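Local coordinates for protein CdnC (Chryseobacterium gregarium DSM 19109, PDB 7MGV) that probably uses ATP to join side chains of a ribosomally made precursor peptide through omega-ester links, giving single and bicyclic graspetide macrocycles, at residues V50-L64 against T75-E87. Numbering follows the deposited sequence.
Sequences VIRFNVDEYPLKNKL and TTLETPEKKNSLE
The open end of a beta hairpin in the pre-ATP-grasp domain is joined here, where Lys63 and Glu78 form an antiparallel hydrogen-bonded pair between strands 63-69 and 72-78. Lys63 N gives to Glu78 O at 3.0 Å and Glu78 N gives back to Lys63 O at 2.8 Å. Their long charged side chains suit the partly exposed face they share, although Lys63 NZ and Glu78 OE2 stay 6.1 Å apart.

The next pair, Leu64 and Leu77, is non-hydrogen-bonded and turns its branched apolar chains to the opposite, buried face. Leu77 forks between two residues of strand 48-54. With CG anti to the backbone N (chi1 159°), its CD1 comes over one face of the Phe53 ring, 4.0 Å from the centroid, a CH-pi contact, while CD2 reaches Ile51 CG2 at 3.9 Å. Strand 48-54 is an outermost one of the four-stranded parallel sheet, and its part 50-54 runs at 70° to strand 75-78, so the three-stranded antiparallel sheet formed by the hairpin and strand 83-85 lies across it, layer on layer, and side chains do the joining. Flat Phe53 offers a broad surface to a methyl; it also touches Leu124 of helix 110-130.

Ile51, buried, suits its place by having two branches: CG2 meets Leu77, and the longer CG1-CD1 arm reaches Asn84 and Leu86. Its CD1 meets Leu86 CD2 and Asn84 CB, each at 3.7 Å, the chain sliding past that of Asn84 in the opposite direction. Replacing this side chain by an alanine's single methyl is likely to open a gap beside Leu86 and cost Leu77 CD2 its contact with Ile51 CG2. Leu86 also uses CD1, 4.0 Å from Leu64 CD1, the two chains crossing at about a right angle. Strand 63-69 is an outermost strand of its sheet within the chain, and Leu64 N and O make hydrogen bonds to the side chains of Asn169 and Thr168 of the second subunit.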
ATOM      1  N   VAL A  50      27.143  -4.704   4.928  1.00 62.01           N
ATOM      2  CA  VAL A  50      25.886  -5.086   4.295  1.00 59.27           C
ATOM      3  C   VAL A  50      25.259  -6.207   5.112  1.00 62.74           C
ATOM      4  O   VAL A  50      25.918  -7.209   5.412  1.00 64.57           O
ATOM      5  CB  VAL A  50      26.101  -5.525   2.836  1.00 55.74           C
ATOM      6  CG1 VAL A  50      24.916  -6.342   2.345  1.00 59.56           C
ATOM      7  CG2 VAL A  50      26.320  -4.318   1.945  1.00 58.96           C
ATOM      8  N   ILE A  51      23.991  -6.034   5.476  1.00 54.18           N
ATOM      9  CA  ILE A  51      23.206  -7.070   6.135  1.00 52.28           C
ATOM     10  C   ILE A  51      22.139  -7.531   5.152  1.00 54.93           C
ATOM     11  O   ILE A  51      21.269  -6.745   4.755  1.00 52.42           O
ATOM     12  CB  ILE A  51      22.576  -6.568   7.443  1.00 48.17           C
ATOM     13  CG1 ILE A  51      23.666  -6.160   8.435  1.00 49.98           C
ATOM     14  CG2 ILE A  51      21.681  -7.638   8.046  1.00 44.28           C
ATOM     15  CD1 ILE A  51      23.129  -5.667   9.758  1.00 41.99           C
ATOM     16  N   ARG A  52      22.207  -8.800   4.760  1.00 45.67           N
ATOM     17  CA  ARG A  52      21.305  -9.355   3.760  1.00 49.43           C
ATOM     18  C   ARG A  52      20.124 -10.025   4.453  1.00 51.26           C
ATOM     19  O   ARG A  52      20.304 -10.985   5.209  1.00 54.77           O
ATOM     20  CB  ARG A  52      22.041 -10.353   2.868  1.00 51.41           C
ATOM     21  CG  ARG A  52      21.297 -10.721   1.593  1.00 58.58           C
ATOM     22  CD  ARG A  52      22.179 -11.541   0.666  1.00 64.90           C
ATOM     23  NE  ARG A  52      21.766 -11.432  -0.730  1.00 74.46           N
ATOM     24  CZ  ARG A  52      21.204 -12.418  -1.422  1.00 71.62           C
ATOM     25  NH1 ARG A  52      20.986 -13.594  -0.849  1.00 78.37           N
ATOM     26  NH2 ARG A  52      20.863 -12.229  -2.689  1.00 72.51           N
ATOM     27  N   PHE A  53      18.923  -9.518   4.191  1.00 55.17           N
ATOM     28  CA  PHE A  53      17.681 -10.094   4.698  1.00 51.71           C
ATOM     29  C   PHE A  53      16.927 -10.649   3.494  1.00 55.75           C
ATOM     30  O   PHE A  53      16.225  -9.912   2.795  1.00 58.67           O
ATOM     31  CB  PHE A  53      16.859  -9.053   5.455  1.00 45.96           C
ATOM     32  CG  PHE A  53      15.674  -9.622   6.198  1.00 54.60           C
ATOM     33  CD1 PHE A  53      15.460 -10.990   6.269  1.00 55.44           C
ATOM     34  CD2 PHE A  53      14.774  -8.778   6.830  1.00 56.11           C
ATOM     35  CE1 PHE A  53      14.371 -11.503   6.951  1.00 53.35           C
ATOM     36  CE2 PHE A  53      13.686  -9.287   7.514  1.00 55.27           C
ATOM     37  CZ  PHE A  53      13.484 -10.650   7.574  1.00 47.93           C
ATOM     38  N   ASN A  54      17.075 -11.950   3.255  1.00 59.01           N
ATOM     39  CA  ASN A  54      16.391 -12.595   2.143  1.00 62.33           C
ATOM     40  C   ASN A  54      14.956 -12.896   2.552  1.00 59.74           C
ATOM     41  O   ASN A  54      14.713 -13.617   3.528  1.00 52.05           O
ATOM     42  CB  ASN A  54      17.133 -13.857   1.716  1.00 64.08           C
ATOM     43  CG  ASN A  54      18.147 -13.583   0.624  1.00 69.89           C
ATOM     44  OD1 ASN A  54      18.685 -14.505   0.015  1.00 73.66           O
ATOM     45  ND2 ASN A  54      18.409 -12.305   0.369  1.00 73.60           N
ATOM     46  N   VAL A  55      14.008 -12.346   1.795  1.00 56.64           N
ATOM     47  CA  VAL A  55      12.638 -12.224   2.273  1.00 54.37           C
ATOM     48  C   VAL A  55      11.829 -13.501   2.082  1.00 52.68           C
ATOM     49  O   VAL A  55      10.854 -13.719   2.812  1.00 48.37           O
ATOM     50  CB  VAL A  55      11.976 -11.020   1.577  1.00 52.30           C
ATOM     51  CG1 VAL A  55      11.386 -11.413   0.229  1.00 49.10           C
ATOM     52  CG2 VAL A  55      10.947 -10.390   2.475  1.00 46.47           C
ATOM     53  N   ASP A  56      12.203 -14.357   1.128  1.00 50.98           N
ATOM     54  CA  ASP A  56      11.502 -15.624   0.963  1.00 48.59           C
ATOM     55  C   ASP A  56      11.793 -16.588   2.103  1.00 54.02           C
ATOM     56  O   ASP A  56      10.998 -17.503   2.344  1.00 51.04           O
ATOM     57  CB  ASP A  56      11.875 -16.269  -0.373  1.00 54.09           C
ATOM     58  CG  ASP A  56      13.374 -16.352  -0.583  1.00 62.91           C
ATOM     59  OD1 ASP A  56      14.100 -15.481  -0.060  1.00 61.91           O
ATOM     60  OD2 ASP A  56      13.823 -17.289  -1.276  1.00 66.82           O
ATOM     61  N   GLU A  57      12.905 -16.399   2.810  1.00 59.31           N
ATOM     62  CA  GLU A  57      13.271 -17.263   3.924  1.00 64.15           C
ATOM     63  C   GLU A  57      12.627 -16.843   5.238  1.00 64.44           C
ATOM     64  O   GLU A  57      12.927 -17.447   6.274  1.00 64.54           O
ATOM     65  CB  GLU A  57      14.792 -17.298   4.085  1.00 61.29           C
ATOM     66  CG  GLU A  57      15.567 -17.539   2.798  1.00 70.25           C
ATOM     67  CD  GLU A  57      15.531 -18.984   2.323  1.00 79.95           C
ATOM     68  OE1 GLU A  57      16.619 -19.586   2.206  1.00 83.33           O
ATOM     69  OE2 GLU A  57      14.435 -19.518   2.049  1.00 71.88           O
ATOM     70  N   TYR A  58      11.759 -15.828   5.227  1.00 55.81           N
ATOM     71  CA  TYR A  58      11.008 -15.420   6.407  1.00 49.03           C
ATOM     72  C   TYR A  58       9.589 -15.951   6.305  1.00 49.21           C
ATOM     73  O   TYR A  58       8.968 -15.817   5.242  1.00 45.02           O
ATOM     74  CB  TYR A  58      10.986 -13.897   6.531  1.00 47.84           C
ATOM     75  CG  TYR A  58      10.124 -13.378   7.663  1.00 47.43           C
ATOM     76  CD1 TYR A  58      10.600 -13.355   8.969  1.00 38.52           C
ATOM     77  CD2 TYR A  58       8.838 -12.907   7.427  1.00 41.59           C
ATOM     78  CE1 TYR A  58       9.817 -12.884  10.006  1.00 45.16           C
ATOM     79  CE2 TYR A  58       8.049 -12.433   8.459  1.00 41.90           C
ATOM     80  CZ  TYR A  58       8.543 -12.425   9.745  1.00 43.48           C
ATOM     81  OH  TYR A  58       7.761 -11.953  10.774  1.00 46.24           O
ATOM     82  N   PRO A  59       9.024 -16.545   7.369  1.00 48.02           N
ATOM     83  CA  PRO A  59       9.603 -16.681   8.705  1.00 47.61           C
ATOM     84  C   PRO A  59      10.287 -18.022   8.950  1.00 49.95           C
ATOM     85  O   PRO A  59      10.690 -18.301  10.079  1.00 51.45           O
ATOM     86  CB  PRO A  59       8.380 -16.543   9.602  1.00 43.17           C
ATOM     87  CG  PRO A  59       7.312 -17.253   8.819  1.00 43.87           C
ATOM     88  CD  PRO A  59       7.637 -17.046   7.343  1.00 44.29           C
ATOM     89  N   LEU A  60      10.416 -18.840   7.903  1.00 51.64           N
ATOM     90  CA  LEU A  60      10.902 -20.204   8.086  1.00 58.27           C
ATOM     91  C   LEU A  60      12.378 -20.225   8.469  1.00 57.40           C
ATOM     92  O   LEU A  60      12.750 -20.757   9.521  1.00 64.53           O
ATOM     93  CB  LEU A  60      10.656 -21.024   6.817  1.00 51.26           C
ATOM     94  CG  LEU A  60      10.046 -22.410   7.039  1.00 57.46           C
ATOM     95  CD1 LEU A  60       8.762 -22.312   7.852  1.00 57.98           C
ATOM     96  CD2 LEU A  60       9.789 -23.110   5.713  1.00 64.60           C
ATOM     97  N   LYS A  61      13.239 -19.649   7.630  1.00 59.38           N
ATOM     98  CA  LYS A  61      14.680 -19.797   7.799  1.00 56.84           C
ATOM     99  C   LYS A  61      15.353 -18.599   8.465  1.00 66.51           C
ATOM    100  O   LYS A  61      16.499 -18.731   8.911  1.00 69.61           O
ATOM    101  CB  LYS A  61      15.340 -20.080   6.443  1.00 54.17           C
ATOM    102  CG  LYS A  61      15.021 -21.472   5.896  1.00 54.70           C
ATOM    103  CD  LYS A  61      15.562 -21.670   4.489  1.00 67.23           C
ATOM    104  CE  LYS A  61      15.426 -23.116   4.030  1.00 65.89           C
ATOM    105  NZ  LYS A  61      14.026 -23.618   4.125  1.00 60.75           N
ATOM    106  N   ASN A  62      14.688 -17.450   8.546  1.00 62.43           N
ATOM    107  CA  ASN A  62      15.162 -16.335   9.354  1.00 63.03           C
ATOM    108  C   ASN A  62      14.250 -16.135  10.557  1.00 61.54           C
ATOM    109  O   ASN A  62      13.091 -16.556  10.565  1.00 66.31           O
ATOM    110  CB  ASN A  62      15.231 -15.025   8.556  1.00 64.36           C
ATOM    111  CG  ASN A  62      15.924 -15.179   7.223  1.00 75.63           C
ATOM    112  OD1 ASN A  62      15.275 -15.229   6.182  1.00 74.45           O
ATOM    113  ND2 ASN A  62      17.250 -15.254   7.246  1.00 75.05           N
ATOM    114  N   LYS A  63      14.794 -15.485  11.586  1.00 49.04           N
ATOM    115  CA  LYS A  63      14.015 -15.111  12.762  1.00 52.18           C
ATOM    116  C   LYS A  63      14.232 -13.633  13.048  1.00 50.44           C
ATOM    117  O   LYS A  63      15.370 -13.196  13.233  1.00 55.57           O
ATOM    118  CB  LYS A  63      14.392 -15.970  13.975  1.00 62.78           C
ATOM    119  CG  LYS A  63      14.320 -17.466  13.704  1.00 73.02           C
ATOM    120  CD  LYS A  63      15.252 -18.261  14.604  1.00 69.94           C
ATOM    121  CE  LYS A  63      14.906 -19.743  14.585  1.00 75.91           C
ATOM    122  NZ  LYS A  63      15.541 -20.438  13.430  1.00 87.62           N
ATOM    123  N   LEU A  64      13.147 -12.868  13.092  1.00 54.25           N
ATOM    124  CA  LEU A  64      13.203 -11.422  13.256  1.00 52.41           C
ATOM    125  C   LEU A  64      12.452 -11.023  14.520  1.00 47.86           C
ATOM    126  O   LEU A  64      11.387 -11.573  14.816  1.00 45.92           O
ATOM    127  CB  LEU A  64      12.600 -10.718  12.036  1.00 55.99           C
ATOM    128  CG  LEU A  64      12.445  -9.198  12.083  1.00 50.22           C
ATOM    129  CD1 LEU A  64      13.795  -8.506  11.947  1.00 45.84           C
ATOM    130  CD2 LEU A  64      11.487  -8.741  10.993  1.00 38.46           C
ATOM    131  N   THR A  75      16.122  -4.392  17.626  1.00 55.81           N
ATOM    132  CA  THR A  75      15.672  -5.230  16.520  1.00 53.53           C
ATOM    133  C   THR A  75      16.808  -6.157  16.118  1.00 55.69           C
ATOM    134  O   THR A  75      17.883  -5.691  15.727  1.00 64.61           O
ATOM    135  CB  THR A  75      15.228  -4.383  15.324  1.00 48.64           C
ATOM    136  OG1 THR A  75      14.265  -3.410  15.747  1.00 55.89           O
ATOM    137  CG2 THR A  75      14.615  -5.263  14.248  1.00 55.20           C
ATOM    138  N   THR A  76      16.571  -7.465  16.212  1.00 44.49           N
ATOM    139  CA  THR A  76      17.588  -8.450  15.875  1.00 55.29           C
ATOM    140  C   THR A  76      17.078  -9.419  14.818  1.00 53.19           C
ATOM    141  O   THR A  76      15.903  -9.806  14.819  1.00 51.50           O
ATOM    142  CB  THR A  76      18.064  -9.233  17.115  1.00 55.86           C
ATOM    143  OG1 THR A  76      17.167 -10.320  17.371  1.00 65.74           O
ATOM    144  CG2 THR A  76      18.139  -8.328  18.341  1.00 59.04           C
ATOM    145  N   LEU A  77      17.991  -9.810  13.928  1.00 49.55           N
ATOM    146  CA  LEU A  77      17.726 -10.671  12.785  1.00 58.85           C
ATOM    147  C   LEU A  77      18.706 -11.837  12.818  1.00 61.81           C
ATOM    148  O   LEU A  77      19.924 -11.632  12.879  1.00 60.29           O
ATOM    149  CB  LEU A  77      17.863  -9.892  11.479  1.00 49.36           C
ATOM    150  CG  LEU A  77      18.118 -10.656  10.180  1.00 50.32           C
ATOM    151  CD1 LEU A  77      16.928 -11.525   9.755  1.00 57.32           C
ATOM    152  CD2 LEU A  77      18.512  -9.686   9.080  1.00 57.64           C
ATOM    153  N   GLU A  78      18.178 -13.058  12.774  1.00 63.02           N
ATOM    154  CA  GLU A  78      18.974 -14.279  12.836  1.00 67.80           C
ATOM    155  C   GLU A  78      18.831 -15.026  11.518  1.00 68.77           C
ATOM    156  O   GLU A  78      17.726 -15.452  11.153  1.00 69.46           O
ATOM    157  CB  GLU A  78      18.554 -15.149  14.022  1.00 69.83           C
ATOM    158  CG  GLU A  78      18.517 -14.383  15.343  1.00 70.13           C
ATOM    159  CD  GLU A  78      18.942 -15.233  16.522  1.00 67.81           C
ATOM    160  OE1 GLU A  78      19.112 -14.677  17.628  1.00 78.36           O
ATOM    161  OE2 GLU A  78      19.105 -16.457  16.341  1.00 69.54           O
ATOM    162  N   THR A  79      19.951 -15.160  10.814  1.00 72.31           N
ATOM    163  CA  THR A  79      20.128 -15.737   9.495  1.00 77.42           C
ATOM    164  C   THR A  79      20.919 -17.035   9.599  1.00 86.84           C
ATOM    165  O   THR A  79      21.670 -17.237  10.563  1.00 77.08           O
ATOM    166  CB  THR A  79      20.878 -14.730   8.601  1.00 82.64           C
ATOM    167  OG1 THR A  79      20.202 -13.467   8.623  1.00 84.80           O
ATOM    168  CG2 THR A  79      20.990 -15.194   7.155  1.00 77.89           C
ATOM    169  N   PRO A  80      20.763 -17.960   8.646  1.00 89.18           N
ATOM    170  CA  PRO A  80      21.702 -19.090   8.560  1.00 87.35           C
ATOM    171  C   PRO A  80      23.155 -18.664   8.449  1.00 86.17           C
ATOM    172  O   PRO A  80      24.043 -19.441   8.824  1.00 85.14           O
ATOM    173  CB  PRO A  80      21.240 -19.836   7.304  1.00 76.89           C
ATOM    174  CG  PRO A  80      19.778 -19.564   7.240  1.00 76.24           C
ATOM    175  CD  PRO A  80      19.556 -18.188   7.825  1.00 83.44           C
ATOM    176  N   GLU A  81      23.427 -17.460   7.947  1.00 86.80           N
ATOM    177  CA  GLU A  81      24.790 -16.969   7.783  1.00 85.66           C
ATOM    178  C   GLU A  81      25.269 -16.161   8.985  1.00 83.93           C
ATOM    179  O   GLU A  81      26.329 -16.456   9.550  1.00 82.86           O
ATOM    180  CB  GLU A  81      24.890 -16.119   6.511  1.00 90.48           C
ATOM    181  CG  GLU A  81      24.807 -16.915   5.221  1.00 91.66           C
ATOM    182  CD  GLU A  81      23.951 -16.238   4.168  1.00101.17           C
ATOM    183  OE1 GLU A  81      24.036 -16.632   2.985  1.00 89.02           O
ATOM    184  OE2 GLU A  81      23.198 -15.308   4.524  1.00108.02           O
ATOM    185  N   LYS A  82      24.510 -15.140   9.383  1.00 91.41           N
ATOM    186  CA  LYS A  82      24.946 -14.211  10.416  1.00 84.23           C
ATOM    187  C   LYS A  82      23.815 -13.967  11.403  1.00 80.21           C
ATOM    188  O   LYS A  82      22.657 -14.314  11.159  1.00 75.12           O
ATOM    189  CB  LYS A  82      25.407 -12.876   9.813  1.00 81.98           C
ATOM    190  CG  LYS A  82      25.840 -12.955   8.353  1.00 75.49           C
ATOM    191  CD  LYS A  82      26.193 -11.586   7.790  1.00 71.84           C
ATOM    192  CE  LYS A  82      24.949 -10.755   7.510  1.00 75.95           C
ATOM    193  NZ  LYS A  82      24.365 -11.057   6.170  1.00 62.46           N
ATOM    194  N   LYS A  83      24.169 -13.370  12.538  1.00 71.86           N
ATOM    195  CA  LYS A  83      23.210 -12.843  13.500  1.00 66.97           C
ATOM    196  C   LYS A  83      23.531 -11.371  13.713  1.00 71.60           C
ATOM    197  O   LYS A  83      24.658 -11.031  14.090  1.00 70.08           O
ATOM    198  CB  LYS A  83      23.263 -13.609  14.823  1.00 57.22           C
ATOM    199  CG  LYS A  83      22.107 -13.298  15.759  1.00 63.09           C
ATOM    200  CD  LYS A  83      22.597 -12.979  17.162  1.00 59.45           C
ATOM    201  CE  LYS A  83      23.284 -11.623  17.219  1.00 65.74           C
ATOM    202  NZ  LYS A  83      22.363 -10.512  16.849  1.00 63.31           N
ATOM    203  N   ASN A  84      22.550 -10.504  13.473  1.00 67.86           N
ATOM    204  CA  ASN A  84      22.772  -9.066  13.468  1.00 64.20           C
ATOM    205  C   ASN A  84      21.703  -8.367  14.298  1.00 63.01           C
ATOM    206  O   ASN A  84      20.648  -8.932  14.596  1.00 62.45           O
ATOM    207  CB  ASN A  84      22.764  -8.509  12.039  1.00 56.51           C
ATOM    208  CG  ASN A  84      23.724  -9.242  11.121  1.00 61.64           C
ATOM    209  OD1 ASN A  84      23.352 -10.214  10.464  1.00 65.09           O
ATOM    210  ND2 ASN A  84      24.966  -8.774  11.068  1.00 64.80           N
ATOM    211  N   SER A  85      21.999  -7.126  14.678  1.00 60.40           N
ATOM    212  CA  SER A  85      21.029  -6.227  15.285  1.00 59.15           C
ATOM    213  C   SER A  85      20.772  -5.073  14.325  1.00 60.42           C
ATOM    214  O   SER A  85      21.709  -4.522  13.741  1.00 60.58           O
ATOM    215  CB  SER A  85      21.526  -5.707  16.640  1.00 58.82           C
ATOM    216  OG  SER A  85      22.070  -4.407  16.523  1.00 71.48           O
ATOM    217  N   LEU A  86      19.500  -4.713  14.150  1.00 62.67           N
ATOM    218  CA  LEU A  86      19.108  -3.812  13.075  1.00 60.79           C
ATOM    219  C   LEU A  86      18.612  -2.450  13.539  1.00 57.05           C
ATOM    220  O   LEU A  86      18.429  -1.565  12.697  1.00 59.75           O
ATOM    221  CB  LEU A  86      18.015  -4.459  12.214  1.00 61.68           C
ATOM    222  CG  LEU A  86      18.321  -5.857  11.675  1.00 54.13           C
ATOM    223  CD1 LEU A  86      17.100  -6.422  10.977  1.00 49.08           C
ATOM    224  CD2 LEU A  86      19.515  -5.822  10.736  1.00 44.29           C
ATOM    225  N   GLU A  87      18.383  -2.250  14.839  1.00 59.10           N
ATOM    226  CA  GLU A  87      17.856  -0.974  15.313  1.00 60.70           C
ATOM    227  C   GLU A  87      18.820   0.186  15.097  1.00 59.98           C
ATOM    228  O   GLU A  87      18.425   1.339  15.301  1.00 67.91           O
ATOM    229  CB  GLU A  87      17.494  -1.073  16.796  1.00 61.10           C
ATOM    230  CG  GLU A  87      18.691  -1.099  17.733  1.00 68.06           C
ATOM    231  CD  GLU A  87      19.389  -2.446  17.757  1.00 71.39           C
ATOM    232  OE1 GLU A  87      20.612  -2.488  17.516  1.00 75.34           O
ATOM    233  OE2 GLU A  87      18.712  -3.465  18.013  1.00 69.21           O
TER